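Local coordinates for protein leucine aminopeptidase (Parabacteroides distasonis, PDB 3TC8) that probably acts as a zinc-dependent exopeptidase of the M28 aminopeptidase family, whose relatives also include glutaminyl-peptide cyclotransferases, at residues P39-P42 with N43-A46; L135-I138 with A139-I142; T179-W182 with A183-H187. All coordinates share one frame; numbering follows the deposited sequence.

How the interactions relate
From the N terminus, the chain leaves helix 24-36 and comes first to interaction 1, which closes the tight turn V41-T44 on the way into helix 45-60; its R40 side chain lies about 11 Å from the zinc ion. Interaction 2 follows within helix 125-144; it closes no loop, since 135-138 and 139-142 are successive turns of one helix. Interaction 3 is the exit from helix 177-184, where 179-182 meets the helix's final residues 183-184 and the departing 185-187. The three contacts are in series, neither nested nor crossing, and their centres stand 21 to 24 Å apart. Interaction 2 joins helix 24-36, strand 150-156 and helix 292-308, while interaction 3 meets strands 64-73 and 79-89 and helix 250-258.

Interaction 1 (P39-P42 with N43-A46); sequences PRVP and NTAA
V41 O is held by two donors of one residue, T44. The hydroxyl T44 OG1 gives the shorter bond, 2.7 Å to V41 O, lying in the carbonyl plane on a lone pair with a C=O...OG1 angle of 139°. T44 N reaches the same V41 O at 3.1 Å, tilted somewhat from that plane, and this bond closes a type II beta turn from V41 to T44. N43 has the positive phi (87°) that the third position of such a turn calls for, readily adopted by asparagine. The threonine chi1 of 68° sets OG1 between its own backbone N and carbonyl carbon, from where it can face V41 O; it also leaves CG2 3.9 Å from V41 CB, an apolar touch beside the polar one. T44 is the N-cap of helix 45-60, its OG1 also accepting from H47 N, so one hydroxyl ties turn to helix start. Before the turn, R40 centres an inverse gamma turn, with a weak V41 N to P39 O bond of 2.9 Å, and A46 CB rests 3.4 Å from P39 O. R40 NH1 bonds to G38 O and D123 O, while the amide of N43 bonds to E81 N and K79 O of strand 79-89. The turn thus links helices 24-36 and 45-60 beside that strand, with the R40 side chain about 11 Å from the zinc ion.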
loop_
_atom_site.group_PDB
_atom_site.type_symbol
_atom_site.label_atom_id
_atom_site.label_comp_id
_atom_site.label_asym_id
_atom_site.label_seq_id
_atom_site.Cartn_x
_atom_site.Cartn_y
_atom_site.Cartn_z
ATOM N N PRO A 39 1.359 15.622 -6.642
ATOM C CA PRO A 39 1.827 14.226 -6.865
ATOM C C PRO A 39 3.147 13.953 -6.123
ATOM O O PRO A 39 4.094 14.737 -6.214
ATOM C CB PRO A 39 1.983 14.186 -8.391
ATOM C CG PRO A 39 0.884 15.095 -8.884
ATOM C CD PRO A 39 0.942 16.263 -7.903
ATOM N N ARG A 40 3.196 12.835 -5.409
ATOM C CA ARG A 40 4.379 12.474 -4.633
ATOM C C ARG A 40 5.396 11.746 -5.529
ATOM O O ARG A 40 5.697 10.565 -5.375
ATOM C CB ARG A 40 3.982 11.617 -3.434
ATOM C CG ARG A 40 3.417 12.396 -2.233
ATOM C CD ARG A 40 2.013 12.948 -2.384
ATOM N NE ARG A 40 1.060 11.841 -2.524
ATOM C CZ ARG A 40 0.045 11.809 -3.392
ATOM N NH1 ARG A 40 -0.237 12.818 -4.205
ATOM N NH2 ARG A 40 -0.711 10.723 -3.457
ATOM N N VAL A 41 5.915 12.476 -6.508
ATOM C CA VAL A 41 6.913 11.936 -7.422
ATOM C C VAL A 41 8.277 12.022 -6.780
ATOM O O VAL A 41 8.680 13.109 -6.386
ATOM C CB VAL A 41 6.851 12.645 -8.794
ATOM C CG1 VAL A 41 7.990 12.167 -9.691
ATOM C CG2 VAL A 41 5.490 12.506 -9.462
ATOM N N PRO A 42 9.042 10.946 -6.706
ATOM C CA PRO A 42 10.369 11.035 -6.156
ATOM C C PRO A 42 11.173 12.161 -6.807
ATOM O O PRO A 42 11.114 12.341 -8.010
ATOM C CB PRO A 42 10.955 9.647 -6.388
ATOM C CG PRO A 42 9.758 8.756 -6.403
ATOM C CD PRO A 42 8.646 9.565 -7.034
ATOM N N ASN A 43 11.914 12.871 -5.962
ATOM C CA ASN A 43 12.773 14.023 -6.290
ATOM C C ASN A 43 12.031 15.333 -6.280
ATOM O O ASN A 43 12.658 16.369 -6.364
ATOM C CB ASN A 43 13.564 13.855 -7.587
ATOM C CG ASN A 43 14.510 12.690 -7.548
ATOM O OD1 ASN A 43 14.792 12.152 -6.505
ATOM N ND2 ASN A 43 15.020 12.312 -8.708
ATOM N N THR A 44 10.732 15.378 -6.124
ATOM C CA THR A 44 9.973 16.625 -6.094
ATOM C C THR A 44 9.772 17.152 -4.691
ATOM O O THR A 44 9.834 16.427 -3.688
ATOM C CB THR A 44 8.596 16.476 -6.754
ATOM O OG1 THR A 44 7.743 15.614 -5.962
ATOM C CG2 THR A 44 8.680 15.994 -8.190
ATOM N N ALA A 45 9.460 18.441 -4.633
ATOM C CA ALA A 45 9.106 19.069 -3.371
ATOM C C ALA A 45 7.905 18.419 -2.701
ATOM O O ALA A 45 7.878 18.291 -1.473
ATOM C CB ALA A 45 8.865 20.586 -3.562
ATOM N N ALA A 46 6.903 18.048 -3.477
ATOM C CA ALA A 46 5.680 17.406 -2.917
ATOM C C ALA A 46 6.039 16.096 -2.235
ATOM O O ALA A 46 5.516 15.797 -1.157
ATOM C CB ALA A 46 4.671 17.176 -3.982
#

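Interaction 2 (L135-I138 with A139-I142); sequences LLEI and ARQI
The guanidinium of R140 takes the carboxylate of E137 at its edge, side-on through NE and NH2, with E137 CD in its plane; the two flat groups are turned 40° apart. R140 NE to E137 OE1 is the shorter arm of this salt bridge, 2.8 Å and nearly straight at 166°, with OE1 in the guanidinium plane. The other arm runs 3.0 Å from R140 NH2 to E137 OE2, on the syn lone pair. From above the carboxylate plane, 39° out of it, Q141 NE2 approaches E137 OE2 at 2.9 Å, and its amide is twisted well out of line with the carboxylate. These are i to i+3 and i to i+4 contacts along helix 125-144. E137 reaches them because CG is anti to the backbone N and the chain then bends at chi2, turning the carboxylate toward the C-terminal end of the helix, where R140 and Q141 meet it.

The i to i+4 main-chain bonds run on through the segment, among them Q141 N to E137 O. Elsewhere on the helix, I138 CG2 touches I142 CD1 at 3.7 Å, and both isoleucines pack on helix 292-308. L135, L136, A139 and I142 touch strand 150-156.

E137 is buried, and its oxygens also accept from S26 OG (to OE1), in the first turn of helix 24-36, and N23 N (to OE2), just ahead of it. With an arginine and three neutral donors converging on it, the carboxylate is held against rotation, and its negative charge is likely to be strongly favoured.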
loop_
_atom_site.group_PDB
_atom_site.type_symbol
_atom_site.label_atom_id
_atom_site.label_comp_id
_atom_site.label_asym_id
_atom_site.label_seq_id
_atom_site.Cartn_x
_atom_site.Cartn_y
_atom_site.Cartn_z
ATOM N N LEU A 135 -3.720 2.735 6.305
ATOM C CA LEU A 135 -2.711 2.359 7.280
ATOM C C LEU A 135 -2.469 3.430 8.324
ATOM O O LEU A 135 -2.200 3.092 9.485
ATOM C CB LEU A 135 -1.397 1.989 6.609
ATOM C CG LEU A 135 -1.395 0.662 5.853
ATOM C CD1 LEU A 135 -0.028 0.351 5.266
ATOM C CD2 LEU A 135 -1.873 -0.530 6.695
ATOM N N LEU A 136 -2.549 4.712 7.987
ATOM C CA LEU A 136 -2.445 5.745 8.972
ATOM C C LEU A 136 -3.558 5.642 9.992
ATOM O O LEU A 136 -3.304 5.791 11.186
ATOM C CB LEU A 136 -2.422 7.159 8.363
ATOM C CG LEU A 136 -1.122 7.543 7.637
ATOM C CD1 LEU A 136 -1.386 8.826 6.833
ATOM C CD2 LEU A 136 0.025 7.787 8.650
ATOM N N GLU A 137 -4.779 5.402 9.551
ATOM C CA GLU A 137 -5.879 5.264 10.492
ATOM C C GLU A 137 -5.739 4.015 11.353
ATOM O O GLU A 137 -5.991 4.037 12.563
ATOM C CB GLU A 137 -7.193 5.316 9.748
ATOM C CG GLU A 137 -8.415 5.046 10.606
ATOM C CD GLU A 137 -8.581 5.971 11.799
ATOM O OE1 GLU A 137 -7.978 7.071 11.826
ATOM O OE2 GLU A 137 -9.395 5.635 12.716
ATOM N N ILE A 138 -5.282 2.907 10.768
ATOM C CA ILE A 138 -4.977 1.687 11.515
ATOM C C ILE A 138 -3.918 1.969 12.571
ATOM O O ILE A 138 -4.053 1.615 13.737
ATOM C CB ILE A 138 -4.580 0.555 10.557
ATOM C CG1 ILE A 138 -5.802 0.039 9.806
ATOM C CG2 ILE A 138 -3.847 -0.596 11.297
ATOM C CD1 ILE A 138 -5.497 -0.697 8.551
ATOM N N ALA A 139 -2.851 2.682 12.175
ATOM C CA ALA A 139 -1.781 2.996 13.072
ATOM C C ALA A 139 -2.250 3.932 14.201
ATOM O O ALA A 139 -1.811 3.813 15.351
ATOM C CB ALA A 139 -0.618 3.640 12.264
ATOM N N ARG A 140 -3.156 4.861 13.883
ATOM C CA ARG A 140 -3.723 5.713 14.891
ATOM C C ARG A 140 -4.431 4.910 15.967
ATOM O O ARG A 140 -4.297 5.130 17.174
ATOM C CB ARG A 140 -4.680 6.741 14.273
ATOM C CG ARG A 140 -5.130 7.809 15.252
ATOM C CD ARG A 140 -5.979 8.898 14.608
ATOM N NE ARG A 140 -7.313 8.415 14.244
ATOM C CZ ARG A 140 -8.405 8.604 14.946
ATOM N NH1 ARG A 140 -8.434 9.336 16.060
ATOM N NH2 ARG A 140 -9.504 8.071 14.508
ATOM N N GLN A 141 -5.179 3.892 15.543
ATOM C CA GLN A 141 -5.861 3.011 16.476
ATOM C C GLN A 141 -4.885 2.145 17.274
ATOM O O GLN A 141 -5.053 1.980 18.486
ATOM C CB GLN A 141 -6.845 2.138 15.750
ATOM C CG GLN A 141 -8.009 2.901 15.084
ATOM C CD GLN A 141 -8.796 3.754 16.011
ATOM O OE1 GLN A 141 -9.005 3.389 17.191
ATOM N NE2 GLN A 141 -9.252 4.915 15.528
ATOM N N ILE A 142 -3.845 1.639 16.639
ATOM C CA ILE A 142 -2.847 0.853 17.332
ATOM C C ILE A 142 -2.168 1.685 18.409
ATOM O O ILE A 142 -1.928 1.214 19.520
ATOM C CB ILE A 142 -1.791 0.273 16.334
ATOM C CG1 ILE A 142 -2.430 -0.752 15.420
ATOM C CG2 ILE A 142 -0.574 -0.281 17.072
ATOM C CD1 ILE A 142 -1.597 -1.056 14.180
#

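Interaction 3 (T179-W182 with A183-H187); sequences TQFW and AKNPH
W182 and H187 meet at the C-terminal end of helix 177-184, which sits against the sheet strands 64-73 and 79-89 of the M28 peptidase fold. From CB, which lies beside A183 N, the side chain of W182 sets off opposite its own backbone N (chi1 174°), with CG beside the carbonyl carbon, and the indole runs along the exit segment. CE3, on the six-membered ring, is 4.1 Å from A183 CB. CD1 lies near P186 CA, which sits over one face of the five-membered ring in a CH-pi contact, 4.1 Å from its centroid. At the edge of the five-membered ring, NE1 gives a hydrogen bond to H187 ND1, 3.0 Å long and almost straight at 170°. Each partner lies near the other's ring plane, and the rings, inclined by 17°, meet rim to rim rather than stacking. H187 in turn packs against the rings of Y66 and Y191, and W182 against those of F156 and Y191. With only an alanine here in place of the tryptophan, H187 ND1 would probably lose its donor and P186 CA the ring face it packs on.

The end of the helix is secured separately through F181 O, which accepts from N185 N at 2.9 Å and from N185 ND2. N185 is the first residue to leave helical geometry. Strand 64-73 adjoins the F181 side chain. N185 CB makes a CH-pi contact with one face of the F181 ring, and over the same face the amide brings N185 ND2 to 3.4 Å from F181 CE1, offset toward the rim.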
loop_
_atom_site.group_PDB
_atom_site.type_symbol
_atom_site.label_atom_id
_atom_site.label_comp_id
_atom_site.label_asym_id
_atom_site.label_seq_id
_atom_site.Cartn_x
_atom_site.Cartn_y
_atom_site.Cartn_z
ATOM N N THR A 179 10.759 -1.313 -2.076
ATOM C CA THR A 179 10.609 -2.601 -1.444
ATOM C C THR A 179 11.788 -3.497 -1.766
ATOM O O THR A 179 12.297 -4.211 -0.898
ATOM C CB THR A 179 9.301 -3.323 -1.856
ATOM O OG1 THR A 179 8.222 -2.423 -1.603
ATOM C CG2 THR A 179 9.097 -4.574 -1.030
ATOM N N GLN A 180 12.252 -3.466 -3.018
ATOM C CA GLN A 180 13.419 -4.248 -3.365
ATOM C C GLN A 180 14.610 -3.876 -2.490
ATOM O O GLN A 180 15.387 -4.735 -2.068
ATOM C CB GLN A 180 13.752 -4.120 -4.853
ATOM C CG GLN A 180 12.721 -4.831 -5.781
ATOM C CD GLN A 180 13.105 -4.672 -7.218
ATOM O OE1 GLN A 180 14.166 -5.180 -7.624
ATOM N NE2 GLN A 180 12.345 -3.933 -7.985
ATOM N N PHE A 181 14.847 -2.567 -2.294
ATOM C CA PHE A 181 15.950 -2.110 -1.497
ATOM C C PHE A 181 15.797 -2.585 -0.053
ATOM O O PHE A 181 16.732 -3.125 0.526
ATOM C CB PHE A 181 16.056 -0.601 -1.539
ATOM C CG PHE A 181 17.224 -0.103 -0.708
ATOM C CD1 PHE A 181 18.480 -0.074 -1.253
ATOM C CD2 PHE A 181 17.051 0.260 0.617
ATOM C CE1 PHE A 181 19.566 0.297 -0.484
ATOM C CE2 PHE A 181 18.169 0.658 1.390
ATOM C CZ PHE A 181 19.403 0.642 0.833
ATOM N N TRP A 182 14.619 -2.374 0.535
ATOM C CA TRP A 182 14.376 -2.722 1.918
ATOM C C TRP A 182 14.515 -4.228 2.158
ATOM O O TRP A 182 15.046 -4.661 3.167
ATOM C CB TRP A 182 12.973 -2.249 2.303
ATOM C CG TRP A 182 12.558 -2.691 3.684
ATOM C CD1 TRP A 182 12.822 -2.085 4.884
ATOM C CD2 TRP A 182 11.828 -3.894 3.983
ATOM N NE1 TRP A 182 12.289 -2.843 5.890
ATOM C CE2 TRP A 182 11.674 -3.960 5.377
ATOM C CE3 TRP A 182 11.242 -4.876 3.206
ATOM C CZ2 TRP A 182 10.960 -4.989 5.992
ATOM C CZ3 TRP A 182 10.547 -5.922 3.822
ATOM C CH2 TRP A 182 10.416 -5.964 5.193
ATOM N N ALA A 183 14.008 -5.016 1.221
ATOM C CA ALA A 183 13.985 -6.457 1.439
ATOM C C ALA A 183 15.414 -7.004 1.537
ATOM O O ALA A 183 15.660 -7.986 2.230
ATOM C CB ALA A 183 13.182 -7.162 0.379
ATOM N N LYS A 184 16.337 -6.377 0.810
ATOM C CA LYS A 184 17.730 -6.734 0.858
ATOM C C LYS A 184 18.458 -6.066 2.017
ATOM O O LYS A 184 19.422 -6.610 2.498
ATOM C CB LYS A 184 18.382 -6.316 -0.483
ATOM C CG LYS A 184 19.845 -6.568 -0.609
ATOM C CD LYS A 184 20.398 -6.143 -1.986
ATOM C CE LYS A 184 21.898 -6.274 -2.071
ATOM N NZ LYS A 184 22.367 -7.568 -1.609
ATOM N N ASN A 185 18.000 -4.902 2.454
ATOM C CA ASN A 185 18.604 -4.049 3.468
ATOM C C ASN A 185 17.529 -3.648 4.473
ATOM O O ASN A 185 17.124 -2.503 4.502
ATOM C CB ASN A 185 19.140 -2.752 2.821
ATOM C CG ASN A 185 20.194 -3.014 1.788
ATOM O OD1 ASN A 185 21.347 -3.308 2.114
ATOM N ND2 ASN A 185 19.826 -2.930 0.519
ATOM N N PRO A 186 17.062 -4.583 5.317
ATOM C CA PRO A 186 15.940 -4.203 6.159
ATOM C C PRO A 186 16.333 -3.225 7.224
ATOM O O PRO A 186 17.503 -3.074 7.545
ATOM C CB PRO A 186 15.471 -5.543 6.723
ATOM C CG PRO A 186 16.676 -6.417 6.640
ATOM C CD PRO A 186 17.347 -6.014 5.358
ATOM N N HIS A 187 15.356 -2.573 7.805
ATOM C CA HIS A 187 15.620 -1.523 8.788
ATOM C C HIS A 187 16.162 -2.020 10.110
ATOM O O HIS A 187 16.701 -1.235 10.879
ATOM C CB HIS A 187 14.326 -0.723 9.023
ATOM C CG HIS A 187 13.233 -1.535 9.603
ATOM N ND1 HIS A 187 12.538 -2.480 8.874
ATOM C CD2 HIS A 187 12.730 -1.557 10.860
ATOM C CE1 HIS A 187 11.668 -3.051 9.683
ATOM N NE2 HIS A 187 11.813 -2.559 10.911
#